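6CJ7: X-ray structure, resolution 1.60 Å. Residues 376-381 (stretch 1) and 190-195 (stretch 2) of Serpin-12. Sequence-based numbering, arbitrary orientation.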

ATOM      1  N   ARG A 376      -9.676  -3.324   2.231  1.00 20.06           N
ATOM      2  CA  ARG A 376     -10.938  -4.015   2.442  1.00 19.60           C
ATOM      3  C   ARG A 376     -11.629  -3.307   3.604  1.00 20.18           C
ATOM      4  O   ARG A 376     -11.186  -3.394   4.755  1.00 23.34           O
ATOM      5  CB  ARG A 376     -10.691  -5.500   2.722  1.00 21.78           C
ATOM      6  CG  ARG A 376     -11.942  -6.311   3.145  1.00 24.75           C
ATOM      7  CD  ARG A 376     -11.584  -7.748   3.353  1.00 25.59           C
ATOM      8  NE  ARG A 376     -10.945  -7.891   4.658  1.00 27.33           N
ATOM      9  CZ  ARG A 376     -10.316  -8.973   5.092  1.00 26.98           C
ATOM     10  NH1 ARG A 376     -10.256 -10.045   4.330  1.00 25.54           N
ATOM     11  NH2 ARG A 376      -9.759  -8.970   6.294  1.00 28.43           N
ATOM     12  N   ILE A 377     -12.698  -2.584   3.301  1.00 20.33           N
ATOM     13  CA  ILE A 377     -13.392  -1.773   4.294  1.00 22.29           C
ATOM     14  C   ILE A 377     -14.557  -2.603   4.818  1.00 24.09           C
ATOM     15  O   ILE A 377     -15.610  -2.699   4.176  1.00 21.29           O
ATOM     16  CB  ILE A 377     -13.861  -0.435   3.715  1.00 20.62           C
ATOM     17  CG1 ILE A 377     -12.688   0.266   3.018  1.00 23.82           C
ATOM     18  CG2 ILE A 377     -14.495   0.413   4.803  1.00 26.01           C
ATOM     19  CD1 ILE A 377     -11.719   0.914   3.950  1.00 34.00           C
ATOM     20  N   MET A 378     -14.358  -3.219   5.991  1.00 21.09           N
ATOM     21  CA  MET A 378     -15.409  -3.923   6.716  1.00 22.34           C
ATOM     22  C   MET A 378     -16.211  -3.015   7.629  1.00 24.91           C
ATOM     23  O   MET A 378     -17.354  -3.345   7.959  1.00 26.73           O
ATOM     24  CB  MET A 378     -14.839  -5.058   7.580  1.00 23.20           C
ATOM     25  CG  MET A 378     -14.025  -6.096   6.841  1.00 29.30           C
ATOM     26  SD  MET A 378     -14.803  -6.794   5.344  1.00 29.78           S
ATOM     27  CE  MET A 378     -16.015  -8.026   5.995  1.00 50.09           C
ATOM     28  N   ASP A 379     -15.619  -1.924   8.092  1.00 24.41           N
ATOM     29  CA  ASP A 379     -16.251  -1.064   9.089  1.00 28.89           C
ATOM     30  C   ASP A 379     -15.624   0.318   8.968  1.00 27.28           C
ATOM     31  O   ASP A 379     -14.536   0.550   9.505  1.00 26.28           O
ATOM     32  CB  ASP A 379     -16.052  -1.629  10.503  1.00 31.28           C
ATOM     33  CG  ASP A 379     -16.789  -0.837  11.575  1.00 33.11           C
ATOM     34  OD1 ASP A 379     -17.259   0.285  11.283  1.00 28.51           O
ATOM     35  OD2 ASP A 379     -16.890  -1.336  12.724  1.00 33.56           O
ATOM     36  N   PRO A 380     -16.271   1.257   8.276  1.00 25.50           N
ATOM     37  CA  PRO A 380     -15.655   2.574   8.070  1.00 22.51           C
ATOM     38  C   PRO A 380     -15.586   3.435   9.323  1.00 25.98           C
ATOM     39  O   PRO A 380     -14.990   4.517   9.259  1.00 30.29           O
ATOM     40  CB  PRO A 380     -16.565   3.215   7.010  1.00 22.90           C
ATOM     41  CG  PRO A 380     -17.909   2.598   7.280  1.00 22.99           C
ATOM     42  CD  PRO A 380     -17.601   1.159   7.650  1.00 28.30           C
ATOM     43  N   THR A 381     -16.182   3.010  10.443  1.00 25.88           N
ATOM     44  CA  THR A 381     -16.146   3.795  11.671  1.00 29.71           C
ATOM     45  C   THR A 381     -14.881   3.559  12.479  1.00 32.71           C
ATOM     46  O   THR A 381     -14.655   4.263  13.469  1.00 36.00           O
ATOM     47  CB  THR A 381     -17.365   3.490  12.551  1.00 33.12           C
ATOM     48  OG1 THR A 381     -17.266   2.162  13.098  1.00 33.23           O
ATOM     49  CG2 THR A 381     -18.646   3.604  11.743  1.00 31.95           C
TER
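Stretch 2, residues 190-195: NFTLNG

How does the backbone of stretch 2 run against stretch 1? Both segments are strand ends that run out into loop: stretch 1 is extended through Arg-376 and Ile-377, and stretch 2 through Asn-190, Phe-191 and Thr-192. At least 184 residues separate any touching pair in the sequence, so this is a contact between parts of the chain that are far apart in sequence. The main chains do not pair as neighbours in a sheet. The closest approach of CA atoms is Met-378 CA to Leu-193 CA, 6.4 Å, just beyond both strands, and no direct hydrogen bond crosses the interface. Along the chains the contacts run in opposite order, for Phe-191 near the start of stretch 2 reaches Pro-380, whereas Asn-194 further on meets Met-378. The extended conformation of stretch 2 turns Phe-191 toward stretch 1 and the neighbouring Thr-192 away from it.

What does the Phe-191 ring rest on? With chi1 near 180° (t), this buried side chain extends to Pro-380 and makes a CH-pi contact over one face of the ring. Pro-380 CD lies 3.5 Å from the centroid of the Phe-191 ring and only 5° off the ring normal, so the methylene sits almost exactly above the ring centre. Carbons bound to a proline nitrogen carry slightly polarised hydrogens, which suits them to an aromatic face. Between these two residues the nearest pair is Pro-380 CD and Phe-191 CZ, 3.6 Å apart. The carbonyl of Met-378 approaches the same ring obliquely, its O atom 3.4 Å from Phe-191 CE1, so the aromatic group packs against backbone as well as the proline.

Where do the other side chains touch? Leu-193 starts out sideways, but its end comes nearer to stretch 1. Leu-193 CG lies 3.8 Å from Met-378 O, and Leu-193 CD2 lies 3.7 Å from Asp-379 OD2; these are van der Waals contacts between carbon and oxygen. Met-378 has all three chi angles in the m well, and the end of its side chain likewise draws nearer to stretch 2. There Met-378 CE meets Asn-194 CB at 3.8 Å, a contact with the aliphatic part of the asparagine. In all, the two stretches bury 281 Å² between them, counting both sides.

Which polar interactions bridge the stretches or brace stretch 1? A single water spans the gap: it accepts a hydrogen bond from Asn-194 N at 2.8 Å from its oxygen and donates one to Met-378 O at 2.9 Å. It thereby links two backbones that make no direct hydrogen bond to each other. Within stretch 1, Asp-379 OD1 accepts hydrogen bonds from Thr-381 OG1 at 2.6 Å and from Thr-381 N at 3.0 Å, so the carboxylate reaches forward past Pro-380 and ties Asp-379 to the residue two positions on. Asp-379 OD2, the oxygen facing Leu-193, is hydrogen-bonded elsewhere in the structure, so its carbon neighbour does not leave it unsatisfied.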

ATOM      1  N   ASN A 190     -27.167   4.152   8.250  1.00 32.45           N
ATOM      2  CA  ASN A 190     -26.625   2.904   8.764  1.00 33.67           C
ATOM      3  C   ASN A 190     -25.741   2.199   7.740  1.00 32.49           C
ATOM      4  O   ASN A 190     -26.047   2.145   6.545  1.00 36.99           O
ATOM      5  CB  ASN A 190     -27.739   1.973   9.221  1.00 38.34           C
ATOM      6  CG  ASN A 190     -28.090   2.185  10.682  1.00 48.74           C
ATOM      7  OD1 ASN A 190     -27.230   2.520  11.499  1.00 50.58           O
ATOM      8  ND2 ASN A 190     -29.352   2.016  11.011  1.00 48.85           N
ATOM      9  N   PHE A 191     -24.619   1.688   8.228  1.00 29.55           N
ATOM     10  CA  PHE A 191     -23.744   0.786   7.500  1.00 28.71           C
ATOM     11  C   PHE A 191     -23.933  -0.595   8.119  1.00 34.34           C
ATOM     12  O   PHE A 191     -23.943  -0.720   9.348  1.00 33.63           O
ATOM     13  CB  PHE A 191     -22.295   1.256   7.634  1.00 33.35           C
ATOM     14  CG  PHE A 191     -21.298   0.427   6.877  1.00 28.43           C
ATOM     15  CD1 PHE A 191     -20.834  -0.773   7.386  1.00 26.49           C
ATOM     16  CD2 PHE A 191     -20.798   0.873   5.665  1.00 25.83           C
ATOM     17  CE1 PHE A 191     -19.891  -1.523   6.683  1.00 25.80           C
ATOM     18  CE2 PHE A 191     -19.875   0.132   4.960  1.00 24.70           C
ATOM     19  CZ  PHE A 191     -19.409  -1.070   5.468  1.00 24.90           C
ATOM     20  N   THR A 192     -24.120  -1.620   7.287  1.00 32.38           N
ATOM     21  CA  THR A 192     -24.370  -2.973   7.779  1.00 31.27           C
ATOM     22  C   THR A 192     -23.089  -3.780   7.646  1.00 30.42           C
ATOM     23  O   THR A 192     -22.605  -4.005   6.532  1.00 29.79           O
ATOM     24  CB  THR A 192     -25.502  -3.666   7.021  1.00 32.73           C
ATOM     25  OG1 THR A 192     -26.695  -2.876   7.110  1.00 36.97           O
ATOM     26  CG2 THR A 192     -25.774  -5.054   7.626  1.00 36.04           C
ATOM     27  N   LEU A 193     -22.550  -4.212   8.778  1.00 30.93           N
ATOM     28  CA  LEU A 193     -21.345  -5.020   8.766  1.00 31.44           C
ATOM     29  C   LEU A 193     -21.674  -6.444   8.337  1.00 31.75           C
ATOM     30  O   LEU A 193     -22.823  -6.888   8.393  1.00 37.83           O
ATOM     31  CB  LEU A 193     -20.690  -5.029  10.147  1.00 34.97           C
ATOM     32  CG  LEU A 193     -19.949  -3.785  10.649  1.00 38.78           C
ATOM     33  CD1 LEU A 193     -20.908  -2.688  11.061  1.00 43.85           C
ATOM     34  CD2 LEU A 193     -19.055  -4.174  11.819  1.00 42.59           C
ATOM     35  N   ASN A 194     -20.644  -7.156   7.884  1.00 30.89           N
ATOM     36  CA  ASN A 194     -20.778  -8.586   7.673  1.00 35.18           C
ATOM     37  C   ASN A 194     -21.268  -9.235   8.959  1.00 37.57           C
ATOM     38  O   ASN A 194     -20.740  -8.975  10.043  1.00 46.40           O
ATOM     39  CB  ASN A 194     -19.433  -9.178   7.245  1.00 37.05           C
ATOM     40  CG  ASN A 194     -19.551 -10.602   6.745  1.00 51.81           C
ATOM     41  OD1 ASN A 194     -20.617 -11.031   6.309  1.00 61.13           O
ATOM     42  ND2 ASN A 194     -18.447 -11.337   6.791  1.00 57.95           N
ATOM     43  N   GLY A 195     -22.301 -10.051   8.841  1.00 37.83           N
ATOM     44  CA  GLY A 195     -22.901 -10.691   9.984  1.00 44.31           C
ATOM     45  C   GLY A 195     -24.164 -10.022  10.485  1.00 45.05           C
ATOM     46  O   GLY A 195     -24.981 -10.686  11.135  1.00 48.02           O
TER
HETATM   47  O   HOH W   1     -18.080  -6.134   8.206  1.00 27.13           O